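Local coordinates for protein PTS system, IIabc component (Clostridium difficile, PDB 3IPJ) that probably passes phosphate, as the EIIB domain of a membrane-bound sugar phosphotransferase system component, through a phosphocysteine to an incoming sugar, likely trehalose, at residues Tyr6-Ala10 with Lys74-Val79; Ile22-His27 with Leu84-Ser88; Thr30-Val36 with Gly61-Leu67. The contacts are given in a common frame with arbitrary orientation. Residue numbers count along the deposited sequence, not the author numbering.

Contact 1 (Tyr6-Ala10 with Lys74-Val79); sequences YNKIA and KVYAEV
Segments 6-10 and 74-79, alpha-helical (phi/psi near -65/-40), cross at -69°, axes 8.2 Å apart. Y6 lies beside V75 (CA-CA 5.0 Å), N7 beside E78 (5.2 Å). Two side chains of segment 74-79 fill hollows on helix 5-17. V75 (chi1 t) sits among Y6, I9 and A10, its CG2 3.8 Å from Y6 CD1 at the ring edge and 4.1 Å from I9 CG2, its CG1 4.3 Å from A10 CB. E78 (m, m) sits among Y6, N7 and A10, its CG 3.6 Å from Y6 C. A10 CB meets V79 CG2 at 3.8 Å and E78 CB at 3.9 Å. This helix layer of the EIIB alpha/beta sandwich lies on one side of the sheet, where V75 touches L32. Y6 (chi1 m) turns a ring face to K74 CB, 3.7 Å from the centroid, a CH-pi contact. At the outer edge N7 ND2 gives E78 OE1 a weak hydrogen bond (3.1 Å); water 1 accepts from N7 N (2.8 Å) and donates weakly to E78 OE2 (3.3 Å).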
ATOM      1  N   TYR A   6       6.486   7.311  -7.602  1.00 10.54           N
ATOM      2  CA  TYR A   6       6.104   6.289  -6.590  1.00 11.69           C
ATOM      3  C   TYR A   6       5.414   6.862  -5.379  1.00 12.71           C
ATOM      4  O   TYR A   6       4.568   6.210  -4.723  1.00 12.28           O
ATOM      5  CB  TYR A   6       7.289   5.422  -6.175  1.00 13.74           C
ATOM      6  CG  TYR A   6       7.833   4.735  -7.404  1.00 13.22           C
ATOM      7  CD1 TYR A   6       7.133   3.687  -8.039  1.00 12.53           C
ATOM      8  CD2 TYR A   6       9.024   5.183  -7.977  1.00 13.37           C
ATOM      9  CE1 TYR A   6       7.632   3.121  -9.176  1.00 12.62           C
ATOM     10  CE2 TYR A   6       9.512   4.614  -9.129  1.00 13.60           C
ATOM     11  CZ  TYR A   6       8.822   3.588  -9.708  1.00 11.88           C
ATOM     12  OH  TYR A   6       9.326   3.096 -10.869  1.00 11.40           O
ATOM     13  N   ASN A   7       5.782   8.098  -5.075  1.00 13.98           N
ATOM     14  CA  ASN A   7       5.101   8.842  -4.016  1.00 14.67           C
ATOM     15  C   ASN A   7       3.685   9.296  -4.440  1.00 14.10           C
ATOM     16  O   ASN A   7       2.792   9.290  -3.590  1.00 14.96           O
ATOM     17  CB  ASN A   7       5.990   9.981  -3.565  1.00 18.73           C
ATOM     18  CG  ASN A   7       5.441  10.697  -2.376  1.00 23.74           C
ATOM     19  OD1 ASN A   7       4.868  11.773  -2.538  1.00 19.15           O
ATOM     20  ND2 ASN A   7       5.611  10.114  -1.153  1.00 29.54           N
ATOM     21  N   LYS A   8       3.458   9.608  -5.727  1.00 11.87           N
ATOM     22  CA  LYS A   8       2.090   9.909  -6.251  1.00 12.15           C
ATOM     23  C   LYS A   8       1.153   8.682  -6.146  1.00 11.83           C
ATOM     24  O   LYS A   8       0.058   8.776  -5.635  1.00 12.37           O
ATOM     25  CB  LYS A   8       2.110  10.385  -7.705  1.00 14.38           C
ATOM     26  CG  LYS A   8       2.952  11.607  -7.900  1.00 14.60           C
ATOM     27  CD  LYS A   8       3.125  11.948  -9.377  1.00 18.30           C
ATOM     28  CE  LYS A   8       1.817  11.862 -10.117  1.00 22.44           C
ATOM     29  NZ  LYS A   8       1.035  13.151 -10.014  1.00 27.79           N
ATOM     30  N   ILE A   9       1.603   7.528  -6.641  1.00 13.42           N
ATOM     31  CA  ILE A   9       0.870   6.291  -6.421  1.00  9.52           C
ATOM     32  C   ILE A   9       0.583   6.054  -4.908  1.00  9.62           C
ATOM     33  O   ILE A   9      -0.546   5.812  -4.526  1.00 11.49           O
ATOM     34  CB  ILE A   9       1.650   5.066  -7.032  1.00 10.41           C
ATOM     35  CG1 ILE A   9       1.862   5.269  -8.572  1.00  9.51           C
ATOM     36  CG2 ILE A   9       0.963   3.714  -6.651  1.00 11.39           C
ATOM     37  CD1 ILE A   9       2.963   4.359  -9.250  1.00 10.36           C
ATOM     38  N   ALA A  10       1.593   6.129  -4.047  1.00  9.64           N
ATOM     39  CA  ALA A  10       1.373   5.917  -2.607  1.00 10.94           C
ATOM     40  C   ALA A  10       0.297   6.851  -2.137  1.00 11.13           C
ATOM     41  O   ALA A  10      -0.616   6.445  -1.411  1.00 10.50           O
ATOM     42  CB  ALA A  10       2.644   6.189  -1.811  1.00 13.49           C
ATOM     43  N   LYS A  74       9.393   0.314  -4.184  1.00 10.99           N
ATOM     44  CA  LYS A  74       9.556   1.751  -4.377  1.00  9.19           C
ATOM     45  C   LYS A  74       8.328   2.476  -3.834  1.00  9.67           C
ATOM     46  O   LYS A  74       8.436   3.561  -3.249  1.00 11.18           O
ATOM     47  CB  LYS A  74       9.768   2.063  -5.855  1.00 10.26           C
ATOM     48  CG  LYS A  74      11.054   1.359  -6.350  1.00 12.10           C
ATOM     49  CD  LYS A  74      11.261   1.415  -7.927  1.00 12.00           C
ATOM     50  CE  LYS A  74      12.433   0.450  -8.397  1.00 10.83           C
ATOM     51  NZ  LYS A  74      13.814   0.964  -8.285  1.00 11.86           N
ATOM     52  N   VAL A  75       7.155   1.851  -3.991  1.00 11.86           N
ATOM     53  CA  VAL A  75       5.910   2.427  -3.412  1.00  9.66           C
ATOM     54  C   VAL A  75       5.929   2.226  -1.900  1.00 11.00           C
ATOM     55  O   VAL A  75       5.574   3.144  -1.116  1.00 11.43           O
ATOM     56  CB  VAL A  75       4.649   1.832  -4.043  1.00  9.56           C
ATOM     57  CG1 VAL A  75       3.347   2.242  -3.274  1.00  8.58           C
ATOM     58  CG2 VAL A  75       4.626   2.256  -5.526  1.00  9.79           C
ATOM     59  N   TYR A  76       6.407   1.064  -1.476  1.00 10.62           N
ATOM     60  CA  TYR A  76       6.454   0.830  -0.042  1.00  9.95           C
ATOM     61  C   TYR A  76       7.368   1.896   0.650  1.00 10.08           C
ATOM     62  O   TYR A  76       7.042   2.428   1.708  1.00 10.21           O
ATOM     63  CB  TYR A  76       6.890  -0.616   0.193  1.00 12.62           C
ATOM     64  CG  TYR A  76       6.793  -0.962   1.625  1.00 12.21           C
ATOM     65  CD1 TYR A  76       5.552  -1.120   2.238  1.00 13.33           C
ATOM     66  CD2 TYR A  76       7.944  -1.130   2.401  1.00 14.99           C
ATOM     67  CE1 TYR A  76       5.447  -1.440   3.621  1.00 15.98           C
ATOM     68  CE2 TYR A  76       7.829  -1.439   3.779  1.00 17.72           C
ATOM     69  CZ  TYR A  76       6.574  -1.588   4.339  1.00 18.20           C
ATOM     70  OH  TYR A  76       6.456  -1.868   5.627  1.00 25.63           O
ATOM     71  N   ALA A  77       8.523   2.189   0.046  1.00 11.74           N
ATOM     72  CA  ALA A  77       9.483   3.149   0.585  1.00 11.87           C
ATOM     73  C   ALA A  77       8.893   4.604   0.731  1.00 16.56           C
ATOM     74  O   ALA A  77       9.261   5.392   1.647  1.00 15.24           O
ATOM     75  CB  ALA A  77      10.767   3.136  -0.283  1.00 15.12           C
ATOM     76  N   GLU A  78       7.960   4.957  -0.155  1.00 14.26           N
ATOM     77  CA  GLU A  78       7.245   6.207  -0.020  1.00 13.67           C
ATOM     78  C   GLU A  78       6.285   6.113   1.172  1.00 14.17           C
ATOM     79  O   GLU A  78       6.306   6.960   2.032  1.00 15.24           O
ATOM     80  CB  GLU A  78       6.513   6.510  -1.317  1.00 13.87           C
ATOM     81  CG  GLU A  78       7.497   6.677  -2.444  1.00 13.35           C
ATOM     82  CD  GLU A  78       8.556   7.757  -2.164  1.00 17.99           C
ATOM     83  OE1 GLU A  78       8.307   8.685  -1.341  1.00 15.97           O
ATOM     84  OE2 GLU A  78       9.634   7.713  -2.835  1.00 18.07           O
ATOM     85  N   VAL A  79       5.461   5.065   1.231  1.00 14.42           N
ATOM     86  CA  VAL A  79       4.512   4.929   2.356  1.00 15.43           C
ATOM     87  C   VAL A  79       5.227   4.928   3.718  1.00 17.83           C
ATOM     88  O   VAL A  79       4.717   5.497   4.713  1.00 15.67           O
ATOM     89  CB  VAL A  79       3.730   3.604   2.263  1.00 16.06           C
ATOM     90  CG1 VAL A  79       3.011   3.338   3.596  1.00 15.73           C
ATOM     91  CG2 VAL A  79       2.801   3.558   0.960  1.00 12.43           C
TER
HETATM   92  O   HOH W   1       8.495   8.324  -5.866  1.00 14.43           O

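Contact 2 (Ile22-His27 with Leu84-Ser88); sequences IISITH and LKTLS
Two backbone hydrogen bonds reach from I25 to the loop 84-88: L87 N donates to I25 O at 2.7 Å, and I25 N donates weakly to K85 O at 2.9 Å. They make a single beta bridge, I25 with T86 (CA-CA 4.6 Å), laying the loop, extended from L84 to T86, along the edge strand 22-27 of the EIIB sheet; end-to-end directions differ by 23°. CA-H...O contacts reinforce it, S24 CA to K85 O at 3.0 Å and T86 CA to I25 O at 3.2 Å. Water 2 accepts from K85 N at 2.8 Å and donates to I23 O at 3.2 Å, where I23 and S24 form a classic beta bulge opposite M35. On the side facing helices 5-17 and 71-79, I25 (m, t) brings CD1 to 3.4 Å from L84 CB and 3.6 Å from T86 CG2, and I22 CD1 meets L84 CD2 at 3.8 Å, beside I14. Towards H27, which precedes the predicted phosphocysteine C28, T26 OG1 lies 3.4 Å from S88 CB.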
ATOM      1  N   ILE A  22      -6.561   2.506   7.753  1.00 12.31           N
ATOM      2  CA  ILE A  22      -5.386   1.630   7.618  1.00 12.47           C
ATOM      3  C   ILE A  22      -4.974   1.170   8.999  1.00 13.44           C
ATOM      4  O   ILE A  22      -4.742   2.026   9.876  1.00 18.16           O
ATOM      5  CB  ILE A  22      -4.201   2.391   6.916  1.00 17.74           C
ATOM      6  CG1 ILE A  22      -4.575   2.607   5.390  1.00 15.67           C
ATOM      7  CG2 ILE A  22      -2.803   1.692   7.222  1.00 17.49           C
ATOM      8  CD1 ILE A  22      -3.835   3.661   4.619  1.00 14.86           C
ATOM      9  N   ILE A  23      -4.898  -0.140   9.234  1.00 12.54           N
ATOM     10  CA  ILE A  23      -4.357  -0.651  10.512  1.00 12.45           C
ATOM     11  C   ILE A  23      -2.818  -0.712  10.422  1.00 13.47           C
ATOM     12  O   ILE A  23      -2.102  -0.162  11.286  1.00 14.08           O
ATOM     13  CB  ILE A  23      -4.915  -2.034  10.835  1.00 11.23           C
ATOM     14  CG1 ILE A  23      -6.433  -1.980  10.994  1.00 11.45           C
ATOM     15  CG2 ILE A  23      -4.220  -2.635  12.112  1.00 11.95           C
ATOM     16  CD1 ILE A  23      -7.012  -3.348  11.190  1.00 12.98           C
ATOM     17  N   SER A  24      -2.309  -1.373   9.360  1.00 11.51           N
ATOM     18  CA  SER A  24      -0.877  -1.531   9.145  1.00 11.51           C
ATOM     19  C   SER A  24      -0.666  -1.957   7.695  1.00 13.01           C
ATOM     20  O   SER A  24      -1.639  -2.281   7.016  1.00 11.93           O
ATOM     21  CB  SER A  24      -0.316  -2.591  10.125  1.00 17.20           C
ATOM     22  OG  SER A  24      -0.971  -3.838   9.969  1.00 16.99           O
ATOM     23  N   ILE A  25       0.600  -1.915   7.232  1.00 11.73           N
ATOM     24  CA  ILE A  25       0.936  -2.088   5.867  1.00 12.06           C
ATOM     25  C   ILE A  25       2.205  -2.867   5.822  1.00 14.85           C
ATOM     26  O   ILE A  25       3.086  -2.599   6.609  1.00 15.66           O
ATOM     27  CB  ILE A  25       1.323  -0.712   5.202  1.00 15.13           C
ATOM     28  CG1 ILE A  25       0.285   0.366   5.555  1.00 21.86           C
ATOM     29  CG2 ILE A  25       1.526  -0.889   3.673  1.00 15.09           C
ATOM     30  CD1 ILE A  25       0.830   1.825   5.616  1.00 23.91           C
ATOM     31  N   THR A  26       2.300  -3.839   4.896  1.00 12.83           N
ATOM     32  CA  THR A  26       3.570  -4.497   4.536  1.00 11.36           C
ATOM     33  C   THR A  26       3.513  -4.803   3.047  1.00 11.27           C
ATOM     34  O   THR A  26       2.660  -4.250   2.324  1.00  9.78           O
ATOM     35  CB  THR A  26       3.818  -5.780   5.323  1.00 13.33           C
ATOM     36  OG1 THR A  26       5.199  -6.172   5.148  1.00 16.23           O
ATOM     37  CG2 THR A  26       2.778  -6.897   4.915  1.00 11.58           C
ATOM     38  N   HIS A  27       4.376  -5.692   2.587  1.00 10.51           N
ATOM     39  CA  HIS A  27       4.383  -6.019   1.181  1.00 11.76           C
ATOM     40  C   HIS A  27       4.973  -7.382   0.940  1.00 10.94           C
ATOM     41  O   HIS A  27       5.616  -7.920   1.813  1.00 13.01           O
ATOM     42  CB  HIS A  27       5.128  -4.913   0.343  1.00 13.73           C
ATOM     43  CG  HIS A  27       6.628  -5.008   0.412  1.00 14.84           C
ATOM     44  ND1 HIS A  27       7.387  -4.350   1.363  1.00 16.13           N
ATOM     45  CD2 HIS A  27       7.494  -5.728  -0.330  1.00 13.46           C
ATOM     46  CE1 HIS A  27       8.658  -4.643   1.190  1.00 15.01           C
ATOM     47  NE2 HIS A  27       8.748  -5.484   0.175  1.00 18.05           N
ATOM     48  N   LEU A  84       2.374   5.899   8.670  1.00 31.59           N
ATOM     49  CA  LEU A  84       1.416   4.852   8.998  1.00 27.52           C
ATOM     50  C   LEU A  84       2.232   3.713   9.638  1.00 26.80           C
ATOM     51  O   LEU A  84       3.482   3.726   9.577  1.00 27.37           O
ATOM     52  CB  LEU A  84       0.647   4.403   7.753  1.00 23.34           C
ATOM     53  CG  LEU A  84       0.107   5.561   6.887  1.00 21.58           C
ATOM     54  CD1 LEU A  84       1.209   6.476   6.579  1.00 24.46           C
ATOM     55  CD2 LEU A  84      -0.421   5.121   5.579  1.00 15.97           C
ATOM     56  N   LYS A  85       1.550   2.783  10.304  1.00 23.25           N
ATOM     57  CA  LYS A  85       2.149   1.575  10.817  1.00 20.79           C
ATOM     58  C   LYS A  85       2.560   0.677   9.622  1.00 19.69           C
ATOM     59  O   LYS A  85       1.748  -0.058   9.069  1.00 21.71           O
ATOM     60  CB  LYS A  85       1.097   0.891  11.714  1.00 26.61           C
ATOM     61  CG  LYS A  85       1.558  -0.190  12.680  1.00 33.96           C
ATOM     62  CD  LYS A  85       0.412  -0.545  13.696  1.00 34.62           C
ATOM     63  CE  LYS A  85       0.472  -2.032  14.223  1.00 34.79           C
ATOM     64  NZ  LYS A  85       1.622  -2.426  15.152  1.00 33.57           N
ATOM     65  N   THR A  86       3.815   0.759   9.229  1.00 18.21           N
ATOM     66  CA  THR A  86       4.376  -0.115   8.207  1.00 17.51           C
ATOM     67  C   THR A  86       5.146  -1.189   8.939  1.00 19.11           C
ATOM     68  O   THR A  86       5.737  -0.966  10.009  1.00 21.41           O
ATOM     69  CB  THR A  86       5.246   0.673   7.169  1.00 16.60           C
ATOM     70  OG1 THR A  86       6.277   1.453   7.836  1.00 22.76           O
ATOM     71  CG2 THR A  86       4.339   1.582   6.244  1.00 16.69           C
ATOM     72  N   LEU A  87       5.143  -2.386   8.420  1.00 17.46           N
ATOM     73  CA  LEU A  87       5.609  -3.391   9.318  1.00 21.32           C
ATOM     74  C   LEU A  87       6.840  -4.056   8.783  1.00 31.85           C
ATOM     75  O   LEU A  87       7.733  -4.342   9.579  1.00 35.22           O
ATOM     76  CB  LEU A  87       4.474  -4.357   9.660  1.00 25.05           C
ATOM     77  CG  LEU A  87       3.339  -3.615  10.406  1.00 29.50           C
ATOM     78  CD1 LEU A  87       2.138  -4.496  10.649  1.00 27.39           C
ATOM     79  CD2 LEU A  87       3.872  -3.038  11.716  1.00 32.08           C
ATOM     80  N   SER A  88       6.892  -4.271   7.445  1.00 34.68           N
ATOM     81  CA  SER A  88       8.070  -4.820   6.738  1.00 34.88           C
ATOM     82  C   SER A  88       9.381  -4.477   7.494  1.00 38.26           C
ATOM     83  O   SER A  88      10.059  -5.396   7.979  1.00 45.21           O
ATOM     84  CB  SER A  88       8.102  -4.405   5.244  1.00 37.55           C
ATOM     85  OG  SER A  88       9.306  -4.808   4.568  1.00 38.01           O
TER
HETATM   86  O   HOH W   2      -1.212   2.627   9.982  1.00 22.00           O

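Contact 3 (Thr30-Val36 with Gly61-Leu67); sequences TRLRVMV and GQYQIIL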
ATOM      1  N   THR A  30       5.342  -8.812  -4.875  1.00  9.14           N
ATOM      2  CA  THR A  30       4.581  -8.179  -5.973  1.00  8.92           C
ATOM      3  C   THR A  30       3.417  -7.365  -5.442  1.00  9.09           C
ATOM      4  O   THR A  30       2.839  -6.587  -6.206  1.00  9.42           O
ATOM      5  CB  THR A  30       4.075  -9.223  -6.971  1.00 10.84           C
ATOM      6  OG1 THR A  30       3.287 -10.186  -6.244  1.00  9.84           O
ATOM      7  CG2 THR A  30       5.274  -9.948  -7.544  1.00 10.09           C
ATOM      8  N   ARG A  31       3.038  -7.550  -4.162  1.00  8.65           N
ATOM      9  CA  ARG A  31       1.851  -6.855  -3.658  1.00  9.47           C
ATOM     10  C   ARG A  31       2.092  -5.962  -2.421  1.00  9.44           C
ATOM     11  O   ARG A  31       2.821  -6.306  -1.497  1.00 10.13           O
ATOM     12  CB  ARG A  31       0.694  -7.854  -3.374  1.00  7.62           C
ATOM     13  CG  ARG A  31       0.499  -8.885  -4.422  1.00  8.42           C
ATOM     14  CD  ARG A  31      -0.612  -9.818  -3.992  1.00 10.85           C
ATOM     15  NE  ARG A  31      -0.942 -10.730  -5.107  1.00 12.63           N
ATOM     16  CZ  ARG A  31      -2.009 -11.558  -5.115  1.00 14.13           C
ATOM     17  NH1 ARG A  31      -2.845 -11.600  -4.061  1.00 11.53           N
ATOM     18  NH2 ARG A  31      -2.226 -12.361  -6.160  1.00 11.67           N
ATOM     19  N   LEU A  32       1.460  -4.810  -2.421  1.00 10.06           N
ATOM     20  CA  LEU A  32       1.311  -3.948  -1.240  1.00  9.84           C
ATOM     21  C   LEU A  32       0.110  -4.526  -0.466  1.00  9.47           C
ATOM     22  O   LEU A  32      -0.983  -4.646  -1.002  1.00 10.30           O
ATOM     23  CB  LEU A  32       1.080  -2.508  -1.764  1.00 12.63           C
ATOM     24  CG  LEU A  32       1.251  -1.426  -0.723  1.00 16.94           C
ATOM     25  CD1 LEU A  32       2.744  -1.308  -0.251  1.00 15.79           C
ATOM     26  CD2 LEU A  32       0.716  -0.087  -1.292  1.00 14.38           C
ATOM     27  N   ARG A  33       0.322  -4.890   0.792  1.00 10.65           N
ATOM     28  CA  ARG A  33      -0.695  -5.560   1.553  1.00  9.34           C
ATOM     29  C   ARG A  33      -1.126  -4.666   2.713  1.00  9.74           C
ATOM     30  O   ARG A  33      -0.354  -4.416   3.630  1.00  9.84           O
ATOM     31  CB  ARG A  33      -0.148  -6.898   2.012  1.00 10.78           C
ATOM     32  CG  ARG A  33      -0.066  -7.930   0.902  1.00  9.74           C
ATOM     33  CD  ARG A  33       0.904  -9.035   1.323  1.00 10.84           C
ATOM     34  NE  ARG A  33       0.999 -10.075   0.301  1.00 11.08           N
ATOM     35  CZ  ARG A  33       0.205 -11.145   0.252  1.00 11.70           C
ATOM     36  NH1 ARG A  33      -0.730 -11.305   1.213  1.00 13.07           N
ATOM     37  NH2 ARG A  33       0.342 -12.061  -0.738  1.00 10.79           N
ATOM     38  N   VAL A  34      -2.360  -4.179   2.653  1.00  9.08           N
ATOM     39  CA  VAL A  34      -2.862  -3.188   3.631  1.00  8.86           C
ATOM     40  C   VAL A  34      -3.951  -3.818   4.517  1.00 10.76           C
ATOM     41  O   VAL A  34      -5.014  -4.196   3.979  1.00 11.35           O
ATOM     42  CB  VAL A  34      -3.516  -1.996   2.911  1.00  8.51           C
ATOM     43  CG1 VAL A  34      -3.808  -0.866   3.908  1.00 10.32           C
ATOM     44  CG2 VAL A  34      -2.589  -1.540   1.816  1.00 10.30           C
ATOM     45  N   MET A  35      -3.699  -3.948   5.835  1.00  9.68           N
ATOM     46  CA  MET A  35      -4.723  -4.440   6.776  1.00 10.39           C
ATOM     47  C   MET A  35      -5.621  -3.213   6.986  1.00 12.72           C
ATOM     48  O   MET A  35      -5.124  -2.154   7.432  1.00 11.39           O
ATOM     49  CB  MET A  35      -4.103  -4.882   8.092  1.00 11.98           C
ATOM     50  CG  MET A  35      -3.146  -6.049   7.893  1.00 15.83           C
ATOM     51  SD  MET A  35      -4.034  -7.611   7.581  1.00 16.30           S
ATOM     52  CE  MET A  35      -3.769  -8.376   9.153  1.00 22.95           C
ATOM     53  N   VAL A  36      -6.912  -3.331   6.603  1.00 10.74           N
ATOM     54  CA  VAL A  36      -7.842  -2.214   6.677  1.00  8.21           C
ATOM     55  C   VAL A  36      -8.965  -2.482   7.732  1.00 10.08           C
ATOM     56  O   VAL A  36      -9.318  -3.615   8.012  1.00  8.92           O
ATOM     57  CB  VAL A  36      -8.422  -1.878   5.283  1.00 11.42           C
ATOM     58  CG1 VAL A  36      -7.317  -1.316   4.342  1.00 11.91           C
ATOM     59  CG2 VAL A  36      -9.187  -3.110   4.624  1.00  9.14           C
ATOM     60  N   GLY A  61      -8.861  -9.896   5.794  1.00 11.06           N
ATOM     61  CA  GLY A  61      -8.512  -8.606   6.376  1.00 11.55           C
ATOM     62  C   GLY A  61      -7.515  -7.793   5.548  1.00 12.54           C
ATOM     63  O   GLY A  61      -7.300  -6.622   5.844  1.00 11.13           O
ATOM     64  N   GLN A  62      -6.920  -8.403   4.527  1.00 12.07           N
ATOM     65  CA  GLN A  62      -5.858  -7.765   3.725  1.00 13.33           C
ATOM     66  C   GLN A  62      -6.405  -7.241   2.399  1.00 11.73           C
ATOM     67  O   GLN A  62      -6.886  -8.021   1.550  1.00  9.51           O
ATOM     68  CB  GLN A  62      -4.746  -8.771   3.385  1.00 15.77           C
ATOM     69  CG  GLN A  62      -3.841  -9.123   4.547  1.00 16.06           C
ATOM     70  CD  GLN A  62      -2.695 -10.030   4.102  1.00 15.07           C
ATOM     71  OE1 GLN A  62      -2.445 -11.124   4.692  1.00 14.84           O
ATOM     72  NE2 GLN A  62      -2.002  -9.604   3.084  1.00 12.20           N
ATOM     73  N   TYR A  63      -6.265  -5.923   2.213  1.00  8.39           N
ATOM     74  CA  TYR A  63      -6.503  -5.279   0.917  1.00  8.43           C
ATOM     75  C   TYR A  63      -5.168  -5.279   0.097  1.00 10.12           C
ATOM     76  O   TYR A  63      -4.224  -4.602   0.464  1.00  9.86           O
ATOM     77  CB  TYR A  63      -6.993  -3.851   1.172  1.00  8.29           C
ATOM     78  CG  TYR A  63      -7.681  -3.258  -0.028  1.00 10.84           C
ATOM     79  CD1 TYR A  63      -9.014  -3.529  -0.269  1.00 11.23           C
ATOM     80  CD2 TYR A  63      -6.980  -2.465  -0.951  1.00 11.60           C
ATOM     81  CE1 TYR A  63      -9.664  -3.001  -1.361  1.00 11.82           C
ATOM     82  CE2 TYR A  63      -7.594  -1.932  -2.074  1.00 11.11           C
ATOM     83  CZ  TYR A  63      -8.940  -2.196  -2.275  1.00 12.11           C
ATOM     84  OH  TYR A  63      -9.605  -1.663  -3.342  1.00 12.97           O
ATOM     85  N   GLN A  64      -5.096  -6.057  -1.003  1.00  9.73           N
ATOM     86  CA  GLN A  64      -3.839  -6.332  -1.655  1.00  9.24           C
ATOM     87  C   GLN A  64      -3.853  -5.577  -3.000  1.00 10.66           C
ATOM     88  O   GLN A  64      -4.819  -5.691  -3.774  1.00 10.54           O
ATOM     89  CB  GLN A  64      -3.666  -7.821  -1.827  1.00  7.75           C
ATOM     90  CG  GLN A  64      -3.852  -8.521  -0.494  1.00  8.33           C
ATOM     91  CD  GLN A  64      -3.629 -10.037  -0.593  1.00 10.45           C
ATOM     92  OE1 GLN A  64      -3.160 -10.537  -1.620  1.00 11.43           O
ATOM     93  NE2 GLN A  64      -3.971 -10.779   0.480  1.00 11.56           N
ATOM     94  N   ILE A  65      -2.802  -4.790  -3.252  1.00  8.73           N
ATOM     95  CA  ILE A  65      -2.709  -4.048  -4.476  1.00  8.99           C
ATOM     96  C   ILE A  65      -1.536  -4.609  -5.213  1.00  9.78           C
ATOM     97  O   ILE A  65      -0.406  -4.544  -4.714  1.00 10.64           O
ATOM     98  CB  ILE A  65      -2.409  -2.600  -4.175  1.00  8.61           C
ATOM     99  CG1 ILE A  65      -3.571  -2.043  -3.313  1.00 11.94           C
ATOM    100  CG2 ILE A  65      -2.137  -1.817  -5.447  1.00 10.87           C
ATOM    101  CD1 ILE A  65      -3.202  -1.890  -1.893  1.00 14.48           C
ATOM    102  N   ILE A  66      -1.790  -5.197  -6.386  1.00  9.11           N
ATOM    103  CA  ILE A  66      -0.702  -5.836  -7.133  1.00  9.97           C
ATOM    104  C   ILE A  66       0.046  -4.741  -7.914  1.00  9.48           C
ATOM    105  O   ILE A  66      -0.543  -4.075  -8.774  1.00  9.30           O
ATOM    106  CB  ILE A  66      -1.170  -6.880  -8.133  1.00 10.67           C
ATOM    107  CG1 ILE A  66      -2.232  -7.816  -7.519  1.00 11.22           C
ATOM    108  CG2 ILE A  66       0.057  -7.643  -8.658  1.00  8.87           C
ATOM    109  CD1 ILE A  66      -2.902  -8.778  -8.573  1.00 11.37           C
ATOM    110  N   LEU A  67       1.330  -4.549  -7.590  1.00  9.26           N
ATOM    111  CA  LEU A  67       2.162  -3.539  -8.255  1.00 10.08           C
ATOM    112  C   LEU A  67       3.294  -4.172  -9.103  1.00  9.91           C
ATOM    113  O   LEU A  67       3.816  -3.518 -10.024  1.00 10.23           O
ATOM    114  CB  LEU A  67       2.747  -2.589  -7.181  1.00 10.05           C
ATOM    115  CG  LEU A  67       1.692  -1.665  -6.585  1.00  8.69           C
ATOM    116  CD1 LEU A  67       2.228  -1.084  -5.349  1.00 10.15           C
ATOM    117  CD2 LEU A  67       1.399  -0.510  -7.557  1.00  7.67           C
TER
HETATM  118  O   HOH W   3      -8.091  -5.783   8.665  1.00 12.06           O
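This is an antiparallel pairing of the two inner strands of the four-stranded EIIB sheet, 31-36 and 62-66, their local axes 4.4 Å apart and 155° between directions. L32 with I65 and V34 with Y63 are hydrogen-bonded pairs: L32 N to I65 O is 3.0 Å and I65 N to L32 O 2.9 Å, while V34 N to Y63 O is 2.9 Å and Y63 N to V34 O 2.8 Å. L67 N to T30 O (2.9 Å) extends the pattern at one end; at the other, V36 N to G61 O is weak at 3.4 Å, and water 3 donates to both V36 O and G61 O. The sheet's two faces differ. L32, V34, Y63 and I65 point to the apolar one, with V34 CG2 to I65 CD1 at 3.8 Å; L32 there meets V75 and Y76 of helix 71-79, and Y63 OH is hydrogen-bonded to D44 OD1. R31, R33, M35, Q62, Q64 and I66 line the other, mixed and largely polar, where R31 NH1 donates to Q64 OE1 at 2.7 Å and I66 CD1 lies over the R31 guanidinium. R33 beside C28, the predicted phosphocysteine, is consistent with a positively charged environment for its phosphorylated form.

Contact 3, partly buried with seven of its 14 touching residues buried, relies on repeated backbone bonds and buries 742 Å² between its segments; contact 2 adds the loop 84-88 to the edge strand 22-27 through one bridge, a surface contact burying 469 Å². Contact 1, partly buried at 391 Å², joins helices mainly through side chains, with its polar bonds at the edge. Strands 22-27 and 31-36 are neighbours, so contacts 2 and 3 share a sheet, with T26 O 2.9 Å from R33 N. The helices lie on its apolar face: V75 CG1 is 4.0 Å from L32 CD2, and V79 CG1 is 3.3 Å from I25 CD1. Y76, which takes no part in contact 1, touches both other contacts.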